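Local coordinates for agmatine N-acetyltransferase (Drosophila melanogaster, PDB 7CIW), which probably transfers the acyl group of an acyl-coenzyme A to the amine of substrates such as agmatine, dopamine or serotonin, as a GNAT-fold N-acetyltransferase, at residues Ser82-Pro85 with Glu86-Glu90; Asp115-Arg119 with Phe120-Ser124. The protein carries 1 engineered substitution. All blocks are in the same frame, centred on the assembly; numbering follows the deposited sequence.

Contact 1. Residues Ser82-Pro85 with Glu86-Glu90; sequences SHEP and EHMAE
E84 meets H87 and M88 across the first turns of helix 84-95, part of the GNAT fold. The main chain supplies three i to i+4 bonds: H87 N to H83 O, M88 N to E84 O at 2.8 Å, and A89 N to P85 O. P85 suits the first turn of a helix, where a residue without an N-H costs no helical bond; its ring, like the E84 side chain, also touches E111 of helix 99-114.

One side-chain bond is added to these. H87 ND1 gives its hydrogen to E84 OE1 at 3.2 Å, nearly straight at 164°. The oxygen lies in the plane of the imidazole, at its edge, yet the donor stands above the carboxylate plane, 42° out of it. E84 reaches this position because CG is anti to the backbone N (chi1 -169°) and the chain then folds at chi2 back over the helix. A nearby carboxylate would probably favour a protonated H87.

Carbon contacts complete the turn. M88 bends at its last torsion and touches L104 and L107 of helix 99-114, an apolar chain suited to a helix-helix interface, while its CG methylene packs 3.3 Å from the carboxylate oxygen E84 OE2. On the outer side E86 CB sits over the face of the H83 ring, a CH-pi contact 4.2 Å from the centroid.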
loop_
_atom_site.group_PDB
_atom_site.type_symbol
_atom_site.label_atom_id
_atom_site.label_comp_id
_atom_site.label_asym_id
_atom_site.label_seq_id
_atom_site.Cartn_x
_atom_site.Cartn_y
_atom_site.Cartn_z
ATOM N N SER A 82 -5.503 15.350 -7.628
ATOM C CA SER A 82 -4.331 16.194 -7.846
ATOM C C SER A 82 -3.941 17.008 -6.618
ATOM O O SER A 82 -2.866 17.620 -6.623
ATOM C CB SER A 82 -4.575 17.129 -9.024
ATOM O OG SER A 82 -5.617 18.035 -8.729
ATOM N N HIS A 83 -4.777 17.037 -5.585
ATOM C CA HIS A 83 -4.446 17.691 -4.328
ATOM C C HIS A 83 -3.650 16.792 -3.390
ATOM O O HIS A 83 -3.138 17.274 -2.378
ATOM C CB HIS A 83 -5.737 18.164 -3.638
ATOM C CG HIS A 83 -5.507 19.078 -2.476
ATOM N ND1 HIS A 83 -5.769 18.706 -1.175
ATOM C CD2 HIS A 83 -5.045 20.350 -2.420
ATOM C CE1 HIS A 83 -5.471 19.708 -0.368
ATOM N NE2 HIS A 83 -5.030 20.717 -1.096
ATOM N N GLU A 84 -3.505 15.506 -3.711
ATOM C CA GLU A 84 -2.829 14.598 -2.783
ATOM C C GLU A 84 -1.395 15.002 -2.441
ATOM O O GLU A 84 -0.994 14.797 -1.282
ATOM C CB GLU A 84 -2.875 13.165 -3.334
ATOM C CG GLU A 84 -2.439 12.098 -2.328
ATOM C CD GLU A 84 -3.370 11.962 -1.121
ATOM O OE1 GLU A 84 -4.402 12.665 -1.041
ATOM O OE2 GLU A 84 -3.066 11.125 -0.244
ATOM N N PRO A 85 -0.585 15.571 -3.342
ATOM C CA PRO A 85 0.753 16.004 -2.893
ATOM C C PRO A 85 0.697 17.017 -1.756
ATOM O O PRO A 85 1.464 16.914 -0.788
ATOM C CB PRO A 85 1.378 16.586 -4.167
ATOM C CG PRO A 85 0.707 15.805 -5.270
ATOM C CD PRO A 85 -0.720 15.664 -4.809
ATOM N N GLU A 86 -0.210 17.987 -1.842
ATOM C CA GLU A 86 -0.342 18.977 -0.780
ATOM C C GLU A 86 -0.911 18.351 0.484
ATOM O O GLU A 86 -0.445 18.633 1.596
ATOM C CB GLU A 86 -1.232 20.123 -1.257
ATOM C CG GLU A 86 -0.584 20.993 -2.341
ATOM C CD GLU A 86 -0.344 20.268 -3.672
ATOM O OE1 GLU A 86 -1.147 19.376 -4.055
ATOM O OE2 GLU A 86 0.669 20.587 -4.335
ATOM N N HIS A 87 -1.926 17.502 0.329
ATOM C CA HIS A 87 -2.527 16.829 1.471
ATOM C C HIS A 87 -1.510 15.975 2.222
ATOM O O HIS A 87 -1.408 16.040 3.453
ATOM C CB HIS A 87 -3.704 15.972 0.993
ATOM C CG HIS A 87 -4.345 15.168 2.079
ATOM N ND1 HIS A 87 -4.708 13.849 1.914
ATOM C CD2 HIS A 87 -4.683 15.497 3.347
ATOM C CE1 HIS A 87 -5.248 13.402 3.034
ATOM N NE2 HIS A 87 -5.241 14.381 3.920
ATOM N N MET A 88 -0.741 15.159 1.499
ATOM C CA MET A 88 0.218 14.300 2.184
ATOM C C MET A 88 1.328 15.105 2.836
ATOM O O MET A 88 1.850 14.692 3.877
ATOM C CB MET A 88 0.815 13.276 1.222
ATOM C CG MET A 88 -0.158 12.184 0.859
ATOM S SD MET A 88 0.624 10.609 0.492
ATOM C CE MET A 88 1.599 10.367 1.972
ATOM N N ALA A 89 1.711 16.236 2.237
ATOM C CA ALA A 89 2.737 17.062 2.861
ATOM C C ALA A 89 2.243 17.596 4.195
ATOM O O ALA A 89 2.973 17.571 5.193
ATOM C CB ALA A 89 3.141 18.201 1.927
ATOM N N GLU A 90 0.985 18.043 4.237
ATOM C CA GLU A 90 0.402 18.536 5.480
ATOM C C GLU A 90 0.254 17.420 6.509
ATOM O O GLU A 90 0.458 17.645 7.708
ATOM C CB GLU A 90 -0.949 19.188 5.186
ATOM C CG GLU A 90 -0.835 20.606 4.666
ATOM C CD GLU A 90 -1.907 20.961 3.657
ATOM O OE1 GLU A 90 -1.721 21.955 2.924
ATOM O OE2 GLU A 90 -2.935 20.249 3.597
#

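Contact 2. Residues Asp115-Arg119 with Phe120-Ser124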
loop_
_atom_site.group_PDB
_atom_site.type_symbol
_atom_site.label_atom_id
_atom_site.label_comp_id
_atom_site.label_asym_id
_atom_site.label_seq_id
_atom_site.Cartn_x
_atom_site.Cartn_y
_atom_site.Cartn_z
ATOM N N ASP A 115 3.142 12.528 -8.541
ATOM C CA ASP A 115 2.122 13.511 -8.924
ATOM C C ASP A 115 1.303 13.017 -10.122
ATOM O O ASP A 115 1.202 13.674 -11.155
ATOM C CB ASP A 115 2.783 14.862 -9.219
ATOM C CG ASP A 115 1.809 16.039 -9.158
ATOM O OD1 ASP A 115 0.613 15.841 -8.876
ATOM O OD2 ASP A 115 2.248 17.181 -9.404
ATOM N N VAL A 116 0.712 11.829 -9.965
ATOM C CA VAL A 116 0.310 11.069 -11.149
ATOM C C VAL A 116 -0.873 11.702 -11.860
ATOM O O VAL A 116 -1.077 11.467 -13.055
ATOM C CB VAL A 116 -0.010 9.605 -10.802
ATOM C CG1 VAL A 116 1.246 8.869 -10.354
ATOM C CG2 VAL A 116 -1.169 9.513 -9.768
ATOM N N CYS A 117 -1.706 12.459 -11.150
ATOM C CA CYS A 117 -2.854 13.082 -11.808
ATOM C C CYS A 117 -2.403 14.129 -12.815
ATOM O O CYS A 117 -2.933 14.201 -13.935
ATOM C CB CYS A 117 -3.777 13.677 -10.746
ATOM S SG CYS A 117 -4.679 12.340 -9.858
ATOM N N ARG A 118 -1.392 14.907 -12.441
ATOM C CA ARG A 118 -0.808 15.868 -13.369
ATOM C C ARG A 118 0.054 15.172 -14.415
ATOM O O ARG A 118 0.044 15.552 -15.594
ATOM C CB ARG A 118 0.031 16.879 -12.603
ATOM C CG ARG A 118 -0.769 17.685 -11.606
ATOM C CD ARG A 118 -0.001 18.907 -11.118
ATOM N NE ARG A 118 -0.894 19.813 -10.404
ATOM C CZ ARG A 118 -1.411 19.554 -9.208
ATOM N NH1 ARG A 118 -1.115 18.413 -8.580
ATOM N NH2 ARG A 118 -2.225 20.432 -8.636
ATOM N N ARG A 119 0.809 14.157 -13.996
ATOM C CA ARG A 119 1.725 13.484 -14.908
ATOM C C ARG A 119 0.991 12.880 -16.098
ATOM O O ARG A 119 1.454 12.992 -17.238
ATOM C CB ARG A 119 2.514 12.409 -14.155
ATOM C CG ARG A 119 3.436 11.552 -15.028
ATOM C CD ARG A 119 4.069 10.429 -14.202
ATOM N NE ARG A 119 4.936 10.951 -13.144
ATOM C CZ ARG A 119 6.266 10.929 -13.184
ATOM N NH1 ARG A 119 6.893 10.400 -14.228
ATOM N NH2 ARG A 119 6.973 11.436 -12.178
ATOM N N PHE A 120 -0.157 12.243 -15.858
ATOM C CA PHE A 120 -0.896 11.544 -16.908
ATOM C C PHE A 120 -2.199 12.239 -17.295
ATOM O O PHE A 120 -2.983 11.666 -18.059
ATOM C CB PHE A 120 -1.184 10.094 -16.479
ATOM C CG PHE A 120 0.053 9.253 -16.325
ATOM C CD1 PHE A 120 0.444 8.782 -15.075
ATOM C CD2 PHE A 120 0.840 8.958 -17.426
ATOM C CE1 PHE A 120 1.591 8.020 -14.931
ATOM C CE2 PHE A 120 1.985 8.184 -17.292
ATOM C CZ PHE A 120 2.364 7.719 -16.042
ATOM N N SER A 121 -2.444 13.452 -16.791
ATOM C CA SER A 121 -3.682 14.197 -17.049
ATOM C C SER A 121 -4.918 13.332 -16.813
ATOM O O SER A 121 -5.792 13.207 -17.674
ATOM C CB SER A 121 -3.702 14.775 -18.469
ATOM O OG SER A 121 -3.083 16.052 -18.525
ATOM N N VAL A 122 -4.992 12.720 -15.635
ATOM C CA VAL A 122 -6.189 11.975 -15.247
ATOM C C VAL A 122 -6.787 12.661 -14.028
ATOM O O VAL A 122 -6.048 13.272 -13.246
ATOM C CB VAL A 122 -5.885 10.500 -14.938
ATOM C CG1 VAL A 122 -5.459 9.755 -16.200
ATOM C CG2 VAL A 122 -4.819 10.407 -13.857
ATOM N N PRO A 123 -8.103 12.585 -13.818
ATOM C CA PRO A 123 -8.712 13.323 -12.702
ATOM C C PRO A 123 -8.475 12.698 -11.344
ATOM O O PRO A 123 -8.597 13.400 -10.329
ATOM C CB PRO A 123 -10.208 13.317 -13.048
ATOM C CG PRO A 123 -10.389 12.163 -13.944
ATOM C CD PRO A 123 -9.114 11.992 -14.712
ATOM N N SER A 124 -8.111 11.422 -11.295
ATOM C CA SER A 124 -8.043 10.692 -10.041
ATOM C C SER A 124 -7.239 9.424 -10.270
ATOM O O SER A 124 -6.995 9.011 -11.404
ATOM C CB SER A 124 -9.438 10.341 -9.525
ATOM O OG SER A 124 -10.080 9.433 -10.409
HETATM O O HOH W 1 -0.194 15.466 -18.837
#
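R119 and F120, at the end of helix 116-119, run side by side. R119 CG stands over the centre of the phenyl ring, 4.0 Å from its centroid, and CD comes to 3.5 Å from F120 CE1. This is a CH-pi contact: with CG anti to the backbone N (chi1 175°) the first methylenes of the arginine are laid over the ring face, and the bend at chi3 turns the guanidinium to the carbonyls of A113 and T114. The F120 ring reaches L161, I183 and V213 of the sheet and meets H215 edge-to-face, a place for a broad apolar group.

V116 and C117, small and buried, suit the inner side of the short helix. C117 SG lies 3.8 Å from S124 CA and 4.4 Å from V122 CG2. On the outer side, R118 NH1 is salt-bridged to D115 OD1 (3.1 Å), its N-H directed at the syn lone pair, and probably also bonds S82 O.

F120 N bonds V116 O. V122 N donates to a lone pair of C117 O in the carbonyl plane, 3.1 Å, and S121 N weakly to R118 O, 3.5 Å; with S121 left-handed (phi 49°), this Schellman motif caps helix 116-119 before strand 125-133.

Contact 1 precedes contact 2 along the chain; in sequence the remainder of helix 84-95 and helix 99-114 separate them. Their centres are 13 Å apart, on the same side of the chain's centre. Residues 82-90 follow strand 70-80, whereas 115-124 precede strand 125-133. Those strands are antiparallel neighbours in the sheet, so the contacts stand at the two ends of the helical connection between them. They also touch directly: R118 NH1 lies 2.7 Å from S82 O, probably a hydrogen bond, and P85 CG packs on D115 OD1 at 3.6 Å. This joins entry and exit, about 9 Å (M88 side chain) and about 14 Å (V116 side chain) from the bound N-(4-carbamimidamidobutyl)ethanamide.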